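Local coordinates for alkaline phosphatase (Thermus thermophilus, PDB 7KWD), which probably hydrolyses phosphate monoesters as a zinc- and magnesium-dependent enzyme of the alkaline phosphatase family, at residues N160-F172 / R190-K203. Residues are numbered along the deposited sequence; the frame is centred on the assembly and turned at random.
Sequences NAEERIAEQYLEF and RKDGKDLYAAFAAK
Helices 162-172 and 196-202 run parallel, their axes 10.5 Å apart at an angle of 6°, with Leu170 set against Phe200 and Glu163 against the turn that begins at Arg190. The contact illustrates how one helix can bind the loop leading into a second through charge, and the second helix itself through apolar packing. At the charged end the Glu163 carboxylate receives the backbone of the type I turn 190-193: OE2 accepts an almost straight bond from Lys191 N (2.8 Å, 176°), and OE1 a longer one from Asp192 N, both on the syn side. With CG anti to the backbone N (chi1 -156°) and the chain extended beyond it, Glu163 also lays CG over the centre of one face of the Arg190 guanidinium; Leu196 CG lies off-centre over the other. Around that guanidinium, NH1 donates to Glu163 O, NH2 to Glu167 OE2 (3.0 Å), and NE and NH2 together grip Asp192 side-on. Replacing Arg190 by a leucine would probably leave the neighbouring carboxylates of Asp192 and Glu167, whose OD2 and OE2 are 4.1 Å apart, without their shared positive partner. Farther along, Ala166 CB presses on Leu196 CD1 (3.4 Å), a tight carbon contact. Leu170 spreads its two methyls over the facing side of helix 196-202: CD1 sits over the Phe200 ring, 3.8 Å from its centroid in a CH-pi contact, while CD2 meets Ala199 CB at 3.6 Å. On the inward side Tyr169 packs on helix 147-153, stacks on Tyr177 of strand 176-178 and hydrogen-bonds through OH to Val144 O; Phe200 touches the same Tyr177 and Leu223 of strand 222-225, seating both helices against these neighbouring parallel strands, with the magnesium ion about 10 Å from the Tyr169 side chain.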
ATOM      1  N   ASN A 160      15.593   6.221  22.742  1.00 29.20           N
ATOM      2  CA  ASN A 160      16.910   6.648  22.281  1.00 35.24           C
ATOM      3  C   ASN A 160      18.003   6.491  23.331  1.00 26.83           C
ATOM      4  O   ASN A 160      19.187   6.671  23.006  1.00 30.70           O
ATOM      5  CB  ASN A 160      16.797   8.098  21.799  1.00 32.87           C
ATOM      6  CG  ASN A 160      15.994   8.215  20.516  1.00 28.68           C
ATOM      7  OD1 ASN A 160      16.131   7.399  19.605  1.00 37.01           O
ATOM      8  ND2 ASN A 160      15.129   9.208  20.460  1.00 31.52           N
ATOM      9  N   ALA A 161      17.658   6.111  24.555  1.00 30.11           N
ATOM     10  CA  ALA A 161      18.652   5.922  25.606  1.00 33.98           C
ATOM     11  C   ALA A 161      19.331   4.563  25.451  1.00 27.09           C
ATOM     12  O   ALA A 161      19.282   3.690  26.314  1.00 28.79           O
ATOM     13  CB  ALA A 161      17.986   6.077  26.966  1.00 27.47           C
ATOM     14  N   GLU A 162      19.960   4.378  24.293  1.00 30.98           N
ATOM     15  CA  GLU A 162      20.456   3.041  23.967  1.00 25.23           C
ATOM     16  C   GLU A 162      21.671   2.661  24.778  1.00 24.29           C
ATOM     17  O   GLU A 162      21.932   1.459  24.953  1.00 28.77           O
ATOM     18  CB  GLU A 162      20.774   2.957  22.475  1.00 24.83           C
ATOM     19  CG  GLU A 162      19.491   3.077  21.627  1.00 30.19           C
ATOM     20  CD  GLU A 162      19.748   2.894  20.132  1.00 25.47           C
ATOM     21  OE1 GLU A 162      19.658   3.910  19.397  1.00 25.62           O
ATOM     22  OE2 GLU A 162      20.059   1.743  19.725  1.00 23.23           O
ATOM     23  N   GLU A 163      22.423   3.640  25.296  1.00 30.02           N
ATOM     24  CA  GLU A 163      23.519   3.309  26.200  1.00 25.98           C
ATOM     25  C   GLU A 163      22.977   2.623  27.446  1.00 29.42           C
ATOM     26  O   GLU A 163      23.508   1.600  27.901  1.00 27.47           O
ATOM     27  CB  GLU A 163      24.307   4.583  26.538  1.00 33.09           C
ATOM     28  CG  GLU A 163      25.732   4.297  26.960  1.00 37.70           C
ATOM     29  CD  GLU A 163      26.611   5.535  27.139  1.00 30.18           C
ATOM     30  OE1 GLU A 163      27.101   5.716  28.290  1.00 32.44           O
ATOM     31  OE2 GLU A 163      26.813   6.278  26.145  1.00 31.73           O
ATOM     32  N   ARG A 164      21.875   3.134  27.972  1.00 27.14           N
ATOM     33  CA  ARG A 164      21.229   2.501  29.117  1.00 25.95           C
ATOM     34  C   ARG A 164      20.578   1.175  28.728  1.00 33.12           C
ATOM     35  O   ARG A 164      20.660   0.192  29.479  1.00 27.18           O
ATOM     36  CB  ARG A 164      20.194   3.477  29.692  1.00 28.13           C
ATOM     37  CG  ARG A 164      19.252   2.914  30.773  1.00 31.80           C
ATOM     38  CD  ARG A 164      20.001   2.306  31.975  1.00 38.18           C
ATOM     39  NE  ARG A 164      19.049   1.666  32.877  1.00 40.41           N
ATOM     40  CZ  ARG A 164      19.258   0.534  33.554  1.00 38.07           C
ATOM     41  NH1 ARG A 164      20.415  -0.112  33.464  1.00 37.57           N
ATOM     42  NH2 ARG A 164      18.281   0.052  34.322  1.00 39.94           N
ATOM     43  N   ILE A 165      19.922   1.132  27.559  1.00 27.73           N
ATOM     44  CA  ILE A 165      19.279  -0.096  27.092  1.00 29.31           C
ATOM     45  C   ILE A 165      20.295  -1.244  27.010  1.00 21.91           C
ATOM     46  O   ILE A 165      19.998  -2.376  27.383  1.00 23.40           O
ATOM     47  CB  ILE A 165      18.588   0.180  25.739  1.00 23.41           C
ATOM     48  CG1 ILE A 165      17.373   1.109  25.941  1.00 25.18           C
ATOM     49  CG2 ILE A 165      18.093  -1.119  25.086  1.00 28.68           C
ATOM     50  CD1 ILE A 165      16.824   1.682  24.629  1.00 24.72           C
ATOM     51  N   ALA A 166      21.513  -0.955  26.564  1.00 23.53           N
ATOM     52  CA  ALA A 166      22.552  -1.983  26.519  1.00 27.16           C
ATOM     53  C   ALA A 166      22.826  -2.555  27.900  1.00 28.01           C
ATOM     54  O   ALA A 166      23.075  -3.760  28.047  1.00 23.33           O
ATOM     55  CB  ALA A 166      23.837  -1.402  25.904  1.00 26.67           C
ATOM     56  N   GLU A 167      22.757  -1.708  28.932  1.00 24.44           N
ATOM     57  CA  GLU A 167      22.893  -2.210  30.288  1.00 28.66           C
ATOM     58  C   GLU A 167      21.696  -3.082  30.644  1.00 24.67           C
ATOM     59  O   GLU A 167      21.832  -4.136  31.282  1.00 27.29           O
ATOM     60  CB  GLU A 167      23.006  -1.041  31.290  1.00 26.50           C
ATOM     61  CG  GLU A 167      24.199  -0.088  31.144  1.00 33.26           C
ATOM     62  CD  GLU A 167      24.001   1.189  31.975  1.00 35.93           C
ATOM     63  OE1 GLU A 167      23.541   1.077  33.115  1.00 47.84           O
ATOM     64  OE2 GLU A 167      24.252   2.302  31.486  1.00 43.06           O
ATOM     65  N   GLN A 168      20.500  -2.638  30.260  1.00 24.96           N
ATOM     66  CA  GLN A 168      19.300  -3.434  30.515  1.00 26.98           C
ATOM     67  C   GLN A 168      19.373  -4.793  29.820  1.00 23.07           C
ATOM     68  O   GLN A 168      18.872  -5.789  30.344  1.00 24.52           O
ATOM     69  CB  GLN A 168      18.079  -2.647  30.061  1.00 25.43           C
ATOM     70  CG  GLN A 168      17.786  -1.415  30.922  1.00 29.23           C
ATOM     71  CD  GLN A 168      16.604  -0.639  30.385  1.00 28.52           C
ATOM     72  OE1 GLN A 168      16.768   0.239  29.538  1.00 28.23           O
ATOM     73  NE2 GLN A 168      15.408  -0.960  30.871  1.00 21.65           N
ATOM     74  N   TYR A 169      19.989  -4.845  28.627  1.00 19.24           N
ATOM     75  CA  TYR A 169      20.167  -6.118  27.926  1.00 20.83           C
ATOM     76  C   TYR A 169      21.031  -7.082  28.727  1.00 21.96           C
ATOM     77  O   TYR A 169      20.734  -8.292  28.812  1.00 25.37           O
ATOM     78  CB  TYR A 169      20.811  -5.866  26.564  1.00 20.53           C
ATOM     79  CG  TYR A 169      19.881  -5.462  25.463  1.00 24.20           C
ATOM     80  CD1 TYR A 169      18.564  -5.064  25.719  1.00 25.48           C
ATOM     81  CD2 TYR A 169      20.300  -5.528  24.155  1.00 24.59           C
ATOM     82  CE1 TYR A 169      17.720  -4.723  24.672  1.00 22.51           C
ATOM     83  CE2 TYR A 169      19.472  -5.188  23.111  1.00 21.52           C
ATOM     84  CZ  TYR A 169      18.181  -4.783  23.371  1.00 24.98           C
ATOM     85  OH  TYR A 169      17.372  -4.450  22.292  1.00 23.09           O
ATOM     86  N   LEU A 170      22.127  -6.573  29.308  1.00 28.04           N
ATOM     87  CA  LEU A 170      22.967  -7.416  30.154  1.00 21.59           C
ATOM     88  C   LEU A 170      22.168  -7.993  31.316  1.00 25.73           C
ATOM     89  O   LEU A 170      22.292  -9.175  31.636  1.00 23.65           O
ATOM     90  CB  LEU A 170      24.156  -6.604  30.669  1.00 29.45           C
ATOM     91  CG  LEU A 170      25.139  -7.293  31.620  1.00 29.52           C
ATOM     92  CD1 LEU A 170      25.807  -8.520  30.975  1.00 30.07           C
ATOM     93  CD2 LEU A 170      26.208  -6.292  32.106  1.00 29.02           C
ATOM     94  N   GLU A 171      21.351  -7.162  31.968  1.00 27.07           N
ATOM     95  CA  GLU A 171      20.579  -7.637  33.111  1.00 27.94           C
ATOM     96  C   GLU A 171      19.468  -8.579  32.662  1.00 28.89           C
ATOM     97  O   GLU A 171      19.192  -9.584  33.326  1.00 25.23           O
ATOM     98  CB  GLU A 171      20.001  -6.451  33.889  1.00 31.34           C
ATOM     99  CG  GLU A 171      19.331  -6.861  35.213  1.00 42.40           C
ATOM    100  CD  GLU A 171      18.586  -5.706  35.856  1.00 63.07           C
ATOM    101  OE1 GLU A 171      18.766  -4.559  35.377  1.00 58.80           O
ATOM    102  OE2 GLU A 171      17.818  -5.944  36.828  1.00 69.98           O
ATOM    103  N   PHE A 172      18.839  -8.297  31.512  1.00 26.35           N
ATOM    104  CA  PHE A 172      17.801  -9.202  31.019  1.00 25.56           C
ATOM    105  C   PHE A 172      18.369 -10.580  30.731  1.00 26.31           C
ATOM    106  O   PHE A 172      17.761 -11.601  31.078  1.00 23.99           O
ATOM    107  CB  PHE A 172      17.137  -8.624  29.769  1.00 23.35           C
ATOM    108  CG  PHE A 172      16.021  -9.495  29.227  1.00 24.86           C
ATOM    109  CD1 PHE A 172      14.794  -9.583  29.883  1.00 28.75           C
ATOM    110  CD2 PHE A 172      16.214 -10.249  28.086  1.00 29.44           C
ATOM    111  CE1 PHE A 172      13.766 -10.405  29.376  1.00 27.85           C
ATOM    112  CE2 PHE A 172      15.190 -11.080  27.569  1.00 32.47           C
ATOM    113  CZ  PHE A 172      13.973 -11.156  28.218  1.00 28.49           C
ATOM    114  N   ARG A 190      31.055   4.809  24.691  1.00 28.65           N
ATOM    115  CA  ARG A 190      30.071   5.099  25.715  1.00 27.35           C
ATOM    116  C   ARG A 190      30.417   6.372  26.481  1.00 31.77           C
ATOM    117  O   ARG A 190      31.577   6.631  26.816  1.00 28.77           O
ATOM    118  CB  ARG A 190      29.988   3.913  26.675  1.00 24.57           C
ATOM    119  CG  ARG A 190      29.262   2.682  26.098  1.00 26.77           C
ATOM    120  CD  ARG A 190      29.104   1.574  27.160  1.00 24.50           C
ATOM    121  NE  ARG A 190      28.418   2.056  28.359  1.00 23.30           N
ATOM    122  CZ  ARG A 190      27.119   1.887  28.590  1.00 28.14           C
ATOM    123  NH1 ARG A 190      26.345   1.256  27.705  1.00 30.34           N
ATOM    124  NH2 ARG A 190      26.602   2.349  29.693  1.00 29.02           N
ATOM    125  N   LYS A 191      29.388   7.148  26.798  1.00 30.53           N
ATOM    126  CA  LYS A 191      29.605   8.402  27.512  1.00 28.60           C
ATOM    127  C   LYS A 191      30.163   8.154  28.897  1.00 31.24           C
ATOM    128  O   LYS A 191      30.950   8.967  29.393  1.00 26.98           O
ATOM    129  CB  LYS A 191      28.301   9.201  27.584  1.00 29.01           C
ATOM    130  CG  LYS A 191      27.719   9.522  26.211  1.00 35.28           C
ATOM    131  CD  LYS A 191      26.424  10.329  26.357  1.00 36.00           C
ATOM    132  CE  LYS A 191      25.568  10.231  25.114  1.00 43.71           C
ATOM    133  NZ  LYS A 191      25.859  11.413  24.300  1.00 51.26           N
ATOM    134  N   ASP A 192      29.811   7.037  29.515  1.00 26.98           N
ATOM    135  CA  ASP A 192      30.308   6.710  30.835  1.00 27.98           C
ATOM    136  C   ASP A 192      31.615   5.936  30.809  1.00 26.94           C
ATOM    137  O   ASP A 192      32.092   5.551  31.873  1.00 28.85           O
ATOM    138  CB  ASP A 192      29.238   5.922  31.627  1.00 29.77           C
ATOM    139  CG  ASP A 192      28.974   4.508  31.063  1.00 29.81           C
ATOM    140  OD1 ASP A 192      29.624   4.086  30.088  1.00 22.71           O
ATOM    141  OD2 ASP A 192      28.102   3.808  31.617  1.00 28.08           O
ATOM    142  N   GLY A 193      32.202   5.703  29.636  1.00 28.82           N
ATOM    143  CA  GLY A 193      33.460   4.977  29.523  1.00 30.10           C
ATOM    144  C   GLY A 193      33.471   3.533  29.998  1.00 33.19           C
ATOM    145  O   GLY A 193      34.524   2.903  30.064  1.00 30.67           O
ATOM    146  N   LYS A 194      32.313   2.981  30.327  1.00 25.60           N
ATOM    147  CA  LYS A 194      32.244   1.610  30.835  1.00 26.46           C
ATOM    148  C   LYS A 194      32.490   0.585  29.729  1.00 28.78           C
ATOM    149  O   LYS A 194      31.972   0.721  28.622  1.00 24.17           O
ATOM    150  CB  LYS A 194      30.863   1.408  31.458  1.00 35.20           C
ATOM    151  CG  LYS A 194      30.681   0.199  32.338  1.00 43.19           C
ATOM    152  CD  LYS A 194      29.174   0.018  32.675  1.00 56.97           C
ATOM    153  CE  LYS A 194      28.682   0.993  33.771  1.00 71.53           C
ATOM    154  NZ  LYS A 194      27.626   0.383  34.644  1.00 71.25           N
ATOM    155  N   ASP A 195      33.252  -0.487  30.039  1.00 24.71           N
ATOM    156  CA  ASP A 195      33.477  -1.583  29.070  1.00 34.73           C
ATOM    157  C   ASP A 195      32.358  -2.618  29.234  1.00 27.68           C
ATOM    158  O   ASP A 195      32.485  -3.607  29.962  1.00 27.93           O
ATOM    159  CB  ASP A 195      34.860  -2.206  29.256  1.00 30.12           C
ATOM    160  CG  ASP A 195      35.194  -3.282  28.207  1.00 35.70           C
ATOM    161  OD1 ASP A 195      34.269  -3.741  27.506  1.00 31.66           O
ATOM    162  OD2 ASP A 195      36.399  -3.663  28.073  1.00 30.55           O
ATOM    163  N   LEU A 196      31.231  -2.396  28.545  1.00 28.65           N
ATOM    164  CA  LEU A 196      30.123  -3.339  28.663  1.00 33.47           C
ATOM    165  C   LEU A 196      30.465  -4.693  28.055  1.00 27.55           C
ATOM    166  O   LEU A 196      29.933  -5.721  28.488  1.00 30.59           O
ATOM    167  CB  LEU A 196      28.880  -2.796  27.977  1.00 29.32           C
ATOM    168  CG  LEU A 196      27.705  -2.351  28.808  1.00 32.36           C
ATOM    169  CD1 LEU A 196      26.484  -2.375  27.830  1.00 30.61           C
ATOM    170  CD2 LEU A 196      27.425  -3.151  30.011  1.00 34.80           C
ATOM    171  N   TYR A 197      31.344  -4.722  27.053  1.00 26.05           N
ATOM    172  CA  TYR A 197      31.763  -6.010  26.511  1.00 26.13           C
ATOM    173  C   TYR A 197      32.329  -6.881  27.607  1.00 29.63           C
ATOM    174  O   TYR A 197      31.966  -8.059  27.742  1.00 29.25           O
ATOM    175  CB  TYR A 197      32.792  -5.816  25.407  1.00 26.10           C
ATOM    176  CG  TYR A 197      32.162  -5.293  24.124  1.00 28.64           C
ATOM    177  CD1 TYR A 197      31.229  -6.041  23.422  1.00 28.67           C
ATOM    178  CD2 TYR A 197      32.489  -4.053  23.639  1.00 26.27           C
ATOM    179  CE1 TYR A 197      30.652  -5.564  22.281  1.00 24.93           C
ATOM    180  CE2 TYR A 197      31.939  -3.578  22.482  1.00 25.13           C
ATOM    181  CZ  TYR A 197      31.015  -4.332  21.814  1.00 28.66           C
ATOM    182  OH  TYR A 197      30.465  -3.847  20.657  1.00 24.32           O
ATOM    183  N   ALA A 198      33.216  -6.302  28.417  1.00 31.78           N
ATOM    184  CA  ALA A 198      33.811  -7.051  29.515  1.00 33.85           C
ATOM    185  C   ALA A 198      32.738  -7.563  30.455  1.00 27.84           C
ATOM    186  O   ALA A 198      32.827  -8.689  30.949  1.00 24.24           O
ATOM    187  CB  ALA A 198      34.818  -6.178  30.277  1.00 30.28           C
ATOM    188  N   ALA A 199      31.707  -6.745  30.709  1.00 27.13           N
ATOM    189  CA  ALA A 199      30.661  -7.156  31.642  1.00 31.03           C
ATOM    190  C   ALA A 199      29.833  -8.306  31.074  1.00 30.74           C
ATOM    191  O   ALA A 199      29.443  -9.222  31.805  1.00 27.28           O
ATOM    192  CB  ALA A 199      29.775  -5.961  31.985  1.00 28.66           C
ATOM    193  N   PHE A 200      29.566  -8.288  29.766  1.00 26.70           N
ATOM    194  CA  PHE A 200      28.911  -9.438  29.152  1.00 28.38           C
ATOM    195  C   PHE A 200      29.802 -10.668  29.225  1.00 27.95           C
ATOM    196  O   PHE A 200      29.344 -11.770  29.543  1.00 25.68           O
ATOM    197  CB  PHE A 200      28.557  -9.127  27.700  1.00 23.22           C
ATOM    198  CG  PHE A 200      27.200  -8.436  27.500  1.00 30.16           C
ATOM    199  CD1 PHE A 200      27.072  -7.066  27.640  1.00 22.03           C
ATOM    200  CD2 PHE A 200      26.080  -9.169  27.110  1.00 30.24           C
ATOM    201  CE1 PHE A 200      25.855  -6.425  27.422  1.00 22.90           C
ATOM    202  CE2 PHE A 200      24.869  -8.548  26.904  1.00 30.85           C
ATOM    203  CZ  PHE A 200      24.754  -7.164  27.052  1.00 28.97           C
ATOM    204  N   ALA A 201      31.089 -10.508  28.959  1.00 26.70           N
ATOM    205  CA  ALA A 201      31.971 -11.663  29.039  1.00 25.09           C
ATOM    206  C   ALA A 201      31.947 -12.261  30.439  1.00 26.80           C
ATOM    207  O   ALA A 201      32.039 -13.486  30.605  1.00 24.76           O
ATOM    208  CB  ALA A 201      33.396 -11.294  28.642  1.00 32.81           C
ATOM    209  N   ALA A 202      31.854 -11.412  31.462  1.00 23.14           N
ATOM    210  CA  ALA A 202      31.849 -11.930  32.834  1.00 25.76           C
ATOM    211  C   ALA A 202      30.618 -12.792  33.106  1.00 27.89           C
ATOM    212  O   ALA A 202      30.645 -13.642  33.992  1.00 25.15           O
ATOM    213  CB  ALA A 202      31.889 -10.786  33.837  1.00 26.05           C
ATOM    214  N   LYS A 203      29.547 -12.583  32.370  1.00 30.33           N
ATOM    215  CA  LYS A 203      28.340 -13.389  32.500  1.00 33.09           C
ATOM    216  C   LYS A 203      28.318 -14.552  31.511  1.00 33.63           C
ATOM    217  O   LYS A 203      27.315 -15.255  31.417  1.00 33.13           O
ATOM    218  CB  LYS A 203      27.125 -12.475  32.343  1.00 30.72           C
ATOM    219  CG  LYS A 203      26.927 -11.582  33.591  1.00 42.39           C
ATOM    220  CD  LYS A 203      25.469 -11.444  34.034  1.00 51.93           C
ATOM    221  CE  LYS A 203      25.307 -11.703  35.548  1.00 67.02           C
ATOM    222  NZ  LYS A 203      25.477 -13.162  35.901  1.00 56.86           N
TER